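Local coordinates for protein DyP2 (Amycolatopsis sp. ATCC 39116, PDB 4G2C) that acts as a haem-containing dye-decolourising peroxidase of a lignin-reactive bacterium, probably oxidising dyes and other substrates with hydrogen peroxide, at residues N242-S247 and N355-G360. Sequence-based numbering, arbitrary orientation.
With HEM (protoporphyrin IX containing Fe), chain C; ACT (acetate ion), chain B.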
ATOM      1  N   ASN A 242      12.332  -9.432 -17.131  1.00 28.56           N
ATOM      2  CA  ASN A 242      12.119  -9.955 -18.486  1.00 28.56           C
ATOM      3  C   ASN A 242      10.662 -10.248 -18.765  1.00 26.76           C
ATOM      4  O   ASN A 242      10.186 -10.129 -19.884  1.00 36.45           O
ATOM      5  CB  ASN A 242      12.893 -11.259 -18.702  1.00 27.75           C
ATOM      6  CG  ASN A 242      14.385 -11.107 -18.490  1.00 28.51           C
ATOM      7  OD1 ASN A 242      14.981 -10.061 -18.776  1.00 25.39           O
ATOM      8  ND2 ASN A 242      14.999 -12.163 -17.990  1.00 23.75           N
ATOM      9  N   ASP A 243       9.963 -10.668 -17.733  1.00 24.70           N
ATOM     10  CA  ASP A 243       8.603 -11.130 -17.887  1.00 28.87           C
ATOM     11  C   ASP A 243       7.649 -10.039 -17.394  1.00 31.77           C
ATOM     12  O   ASP A 243       6.605  -9.794 -17.997  1.00 33.07           O
ATOM     13  CB  ASP A 243       8.442 -12.408 -17.080  1.00 27.46           C
ATOM     14  CG  ASP A 243       7.294 -13.247 -17.542  1.00 40.42           C
ATOM     15  OD1 ASP A 243       6.445 -12.715 -18.298  1.00 43.52           O
ATOM     16  OD2 ASP A 243       7.235 -14.436 -17.128  1.00 47.71           O
ATOM     17  N   TRP A 244       8.020  -9.378 -16.300  1.00 26.65           N
ATOM     18  CA  TRP A 244       7.215  -8.287 -15.764  1.00 27.94           C
ATOM     19  C   TRP A 244       8.008  -6.981 -15.750  1.00 25.34           C
ATOM     20  O   TRP A 244       9.066  -6.898 -15.134  1.00 23.82           O
ATOM     21  CB  TRP A 244       6.708  -8.625 -14.353  1.00 25.42           C
ATOM     22  CG  TRP A 244       5.978  -7.481 -13.708  1.00 24.73           C
ATOM     23  CD1 TRP A 244       6.410  -6.718 -12.664  1.00 24.59           C
ATOM     24  CD2 TRP A 244       4.703  -6.946 -14.095  1.00 21.75           C
ATOM     25  NE1 TRP A 244       5.484  -5.751 -12.370  1.00 25.96           N
ATOM     26  CE2 TRP A 244       4.424  -5.872 -13.231  1.00 23.84           C
ATOM     27  CE3 TRP A 244       3.773  -7.278 -15.086  1.00 19.32           C
ATOM     28  CZ2 TRP A 244       3.251  -5.129 -13.323  1.00 22.16           C
ATOM     29  CZ3 TRP A 244       2.625  -6.559 -15.176  1.00 21.18           C
ATOM     30  CH2 TRP A 244       2.364  -5.486 -14.306  1.00 24.97           C
ATOM     31  N   ASP A 245       7.502  -5.973 -16.452  1.00 27.29           N
ATOM     32  CA  ASP A 245       8.104  -4.640 -16.438  1.00 27.03           C
ATOM     33  C   ASP A 245       7.439  -3.834 -15.305  1.00 27.97           C
ATOM     34  O   ASP A 245       6.238  -3.574 -15.346  1.00 23.61           O
ATOM     35  CB  ASP A 245       7.910  -3.978 -17.810  1.00 27.68           C
ATOM     36  CG  ASP A 245       8.357  -2.506 -17.843  1.00 37.86           C
ATOM     37  OD1 ASP A 245       9.286  -2.122 -17.088  1.00 32.96           O
ATOM     38  OD2 ASP A 245       7.780  -1.733 -18.649  1.00 35.75           O
ATOM     39  N   PRO A 246       8.207  -3.488 -14.256  1.00 26.98           N
ATOM     40  CA  PRO A 246       7.619  -2.770 -13.113  1.00 26.51           C
ATOM     41  C   PRO A 246       7.605  -1.241 -13.291  1.00 29.92           C
ATOM     42  O   PRO A 246       7.087  -0.531 -12.417  1.00 31.00           O
ATOM     43  CB  PRO A 246       8.543  -3.166 -11.957  1.00 23.63           C
ATOM     44  CG  PRO A 246       9.889  -3.356 -12.624  1.00 25.25           C
ATOM     45  CD  PRO A 246       9.616  -3.852 -14.024  1.00 22.41           C
ATOM     46  N   SER A 247       8.172  -0.754 -14.396  1.00 25.20           N
ATOM     47  CA  SER A 247       8.163   0.674 -14.734  1.00 28.34           C
ATOM     48  C   SER A 247       6.780   1.275 -14.589  1.00 28.56           C
ATOM     49  O   SER A 247       5.775   0.640 -14.899  1.00 27.08           O
ATOM     50  CB  SER A 247       8.597   0.899 -16.192  1.00 29.09           C
ATOM     51  OG  SER A 247       9.897   0.399 -16.434  1.00 40.04           O
ATOM     52  N   ASN A 355      -3.558  -7.390  -9.211  1.00 21.02           N
ATOM     53  CA  ASN A 355      -2.718  -7.149 -10.375  1.00 21.28           C
ATOM     54  C   ASN A 355      -2.664  -8.397 -11.236  1.00 22.75           C
ATOM     55  O   ASN A 355      -1.776  -9.244 -11.075  1.00 21.69           O
ATOM     56  CB  ASN A 355      -1.304  -6.714  -9.982  1.00 21.65           C
ATOM     57  CG  ASN A 355      -0.413  -6.487 -11.192  1.00 24.38           C
ATOM     58  OD1 ASN A 355      -0.881  -6.555 -12.333  1.00 22.73           O
ATOM     59  ND2 ASN A 355       0.875  -6.206 -10.954  1.00 21.52           N
ATOM     60  N   PRO A 356      -3.627  -8.517 -12.152  1.00 21.05           N
ATOM     61  CA  PRO A 356      -3.680  -9.589 -13.144  1.00 21.93           C
ATOM     62  C   PRO A 356      -2.496  -9.571 -14.120  1.00 21.94           C
ATOM     63  O   PRO A 356      -2.374 -10.498 -14.913  1.00 23.59           O
ATOM     64  CB  PRO A 356      -4.978  -9.291 -13.924  1.00 21.71           C
ATOM     65  CG  PRO A 356      -5.744  -8.311 -13.087  1.00 21.57           C
ATOM     66  CD  PRO A 356      -4.712  -7.532 -12.331  1.00 23.44           C
ATOM     67  N   ARG A 357      -1.660  -8.541 -14.087  1.00 18.19           N
ATOM     68  CA  ARG A 357      -0.478  -8.498 -14.947  1.00 21.67           C
ATOM     69  C   ARG A 357      -0.804  -8.784 -16.415  1.00 21.15           C
ATOM     70  O   ARG A 357      -0.099  -9.547 -17.079  1.00 22.75           O
ATOM     71  CB  ARG A 357       0.601  -9.465 -14.430  1.00 22.39           C
ATOM     72  CG  ARG A 357       1.119  -9.091 -13.043  1.00 21.90           C
ATOM     73  CD  ARG A 357       2.180 -10.044 -12.489  1.00 19.92           C
ATOM     74  NE  ARG A 357       2.465  -9.687 -11.098  1.00 23.71           N
ATOM     75  CZ  ARG A 357       3.681  -9.618 -10.549  1.00 23.57           C
ATOM     76  NH1 ARG A 357       4.767  -9.930 -11.242  1.00 17.68           N
ATOM     77  NH2 ARG A 357       3.799  -9.254  -9.279  1.00 25.73           N
ATOM     78  N   GLY A 358      -1.881  -8.184 -16.914  1.00 20.88           N
ATOM     79  CA  GLY A 358      -2.226  -8.296 -18.324  1.00 29.45           C
ATOM     80  C   GLY A 358      -3.164  -9.447 -18.682  1.00 29.49           C
ATOM     81  O   GLY A 358      -3.523  -9.625 -19.845  1.00 27.21           O
ATOM     82  N   SER A 359      -3.579 -10.218 -17.684  1.00 21.84           N
ATOM     83  CA  SER A 359      -4.442 -11.364 -17.922  1.00 22.11           C
ATOM     84  C   SER A 359      -5.893 -11.126 -17.487  1.00 24.25           C
ATOM     85  O   SER A 359      -6.708 -12.052 -17.523  1.00 25.38           O
ATOM     86  CB  SER A 359      -3.895 -12.579 -17.172  1.00 22.98           C
ATOM     87  OG  SER A 359      -4.009 -12.379 -15.773  1.00 19.37           O
ATOM     88  N   GLY A 360      -6.208  -9.898 -17.064  1.00 24.51           N
ATOM     89  CA  GLY A 360      -7.519  -9.571 -16.509  1.00 17.72           C
ATOM     90  C   GLY A 360      -8.661  -9.851 -17.463  1.00 25.80           C
ATOM     91  O   GLY A 360      -9.730 -10.330 -17.061  1.00 24.91           O
TER
HETATM   92  CHA HEM C 501       0.515  -7.515  -2.666  1.00 22.15           C
HETATM   93  CHB HEM C 501      -1.183  -8.596   1.758  1.00 20.71           C
HETATM   94  CHC HEM C 501      -4.276  -4.857   1.551  1.00 21.54           C
HETATM   95  CHD HEM C 501      -3.140  -4.289  -3.120  1.00 18.68           C
HETATM   96  C1A HEM C 501       0.340  -8.125  -1.447  1.00 21.21           C
HETATM   97  C2A HEM C 501       1.110  -9.249  -0.956  1.00 21.68           C
HETATM   98  C3A HEM C 501       0.640  -9.538   0.264  1.00 19.59           C
HETATM   99  C4A HEM C 501      -0.433  -8.612   0.586  1.00 21.42           C
HETATM  100  CMA HEM C 501       1.139 -10.660   1.190  1.00 20.23           C
HETATM  101  CAA HEM C 501       2.259  -9.954  -1.731  1.00 17.30           C
HETATM  102  CBA HEM C 501       3.567  -9.188  -1.507  1.00 21.83           C
HETATM  103  CGA HEM C 501       3.730  -8.045  -2.482  1.00 24.10           C
HETATM  104  O1A HEM C 501       3.651  -8.255  -3.706  1.00 23.82           O
HETATM  105  O2A HEM C 501       3.947  -6.896  -2.045  1.00 28.37           O
HETATM  106  C1B HEM C 501      -2.179  -7.696   2.109  1.00 22.81           C
HETATM  107  C2B HEM C 501      -2.928  -7.635   3.363  1.00 22.40           C
HETATM  108  C3B HEM C 501      -3.778  -6.592   3.286  1.00 22.78           C
HETATM  109  C4B HEM C 501      -3.588  -5.951   2.007  1.00 21.09           C
HETATM  110  CMB HEM C 501      -2.770  -8.627   4.543  1.00 20.91           C
HETATM  111  CAB HEM C 501      -4.784  -6.069   4.335  1.00 21.85           C
HETATM  112  CBB HEM C 501      -4.650  -6.375   5.628  1.00 18.85           C
HETATM  113  C1C HEM C 501      -4.292  -4.430   0.241  1.00 23.66           C
HETATM  114  C2C HEM C 501      -5.231  -3.480  -0.335  1.00 24.26           C
HETATM  115  C3C HEM C 501      -4.897  -3.316  -1.626  1.00 20.73           C
HETATM  116  C4C HEM C 501      -3.750  -4.158  -1.899  1.00 19.66           C
HETATM  117  CMC HEM C 501      -6.380  -2.760   0.428  1.00 18.99           C
HETATM  118  CAC HEM C 501      -5.613  -2.436  -2.679  1.00 17.92           C
HETATM  119  CBC HEM C 501      -6.886  -2.045  -2.515  1.00 19.74           C
HETATM  120  C1D HEM C 501      -2.029  -5.052  -3.411  1.00 22.96           C
HETATM  121  C2D HEM C 501      -1.296  -4.969  -4.646  1.00 22.93           C
HETATM  122  C3D HEM C 501      -0.157  -5.963  -4.477  1.00 24.59           C
HETATM  123  C4D HEM C 501      -0.317  -6.556  -3.187  1.00 22.17           C
HETATM  124  CMD HEM C 501      -1.600  -4.059  -5.849  1.00 20.06           C
HETATM  125  CAD HEM C 501       0.924  -6.318  -5.478  1.00 23.25           C
HETATM  126  CBD HEM C 501       0.219  -7.199  -6.490  1.00 21.30           C
HETATM  127  CGD HEM C 501       1.245  -7.429  -7.564  1.00 24.06           C
HETATM  128  O1D HEM C 501       1.744  -6.418  -8.125  1.00 18.78           O
HETATM  129  O2D HEM C 501       1.582  -8.620  -7.804  1.00 25.23           O
HETATM  130  NA  HEM C 501      -0.576  -7.758  -0.489  1.00 16.48           N
HETATM  131  NB  HEM C 501      -2.614  -6.649   1.320  1.00 24.81           N
HETATM  132  NC  HEM C 501      -3.402  -4.825  -0.745  1.00 20.42           N
HETATM  133  ND  HEM C 501      -1.421  -5.993  -2.587  1.00 20.39           N
HETATM  134 FE   HEM C 501      -2.130  -6.468  -0.624  1.00 20.00          FE
HETATM  135  C   ACT B 527      12.016   2.440 -18.078  1.00 52.95           C
HETATM  136  O   ACT B 527      12.263   1.781 -17.041  1.00 53.11           O
HETATM  137  OXT ACT B 527      11.088   2.051 -18.835  1.00 48.07           O
HETATM  138  CH3 ACT B 527      12.818   3.656 -18.397  1.00 54.08           C
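W244 places its indole against R357 by turning CG anti to the backbone N (chi1 175°), and R357 has its CG set beside its own backbone N and its chain straight from CG to NE; the two side chains cross at about a right angle. The result is a cation-pi contact at the haem propionate pocket of this DyP-type peroxidase. R357 CZ lies over the five-membered ring, 4.4 Å from its centroid and only 6° off the normal, while R357 CG makes a CH-pi contact with the six-membered ring at 3.9 Å from its centroid. The guanidinium plane is tilted 35° to the indole. At its edge, R357 NH2 donates an almost linear 2.7 Å hydrogen bond to O2D of the haem; NH2 also bonds N332 OD1 and NH1 bonds F334 O, which fixes the rotation of the group. N355, just after helix 350-354, serves the same propionate: its tilted amide meets the benzo rim at CZ2 and CH2, ND2 being 3.5 Å from W244 CZ2, and bonds O1D, so each carboxylate oxygen has a donor. The buried contact joins the loop between helix 228-237 and strand 255-256 to these two propionate donors. The other end of the N355 amide closes an Asx turn, OD1 accepting from R357 N at 2.8 Å, with the donor lying above the carbonyl plane.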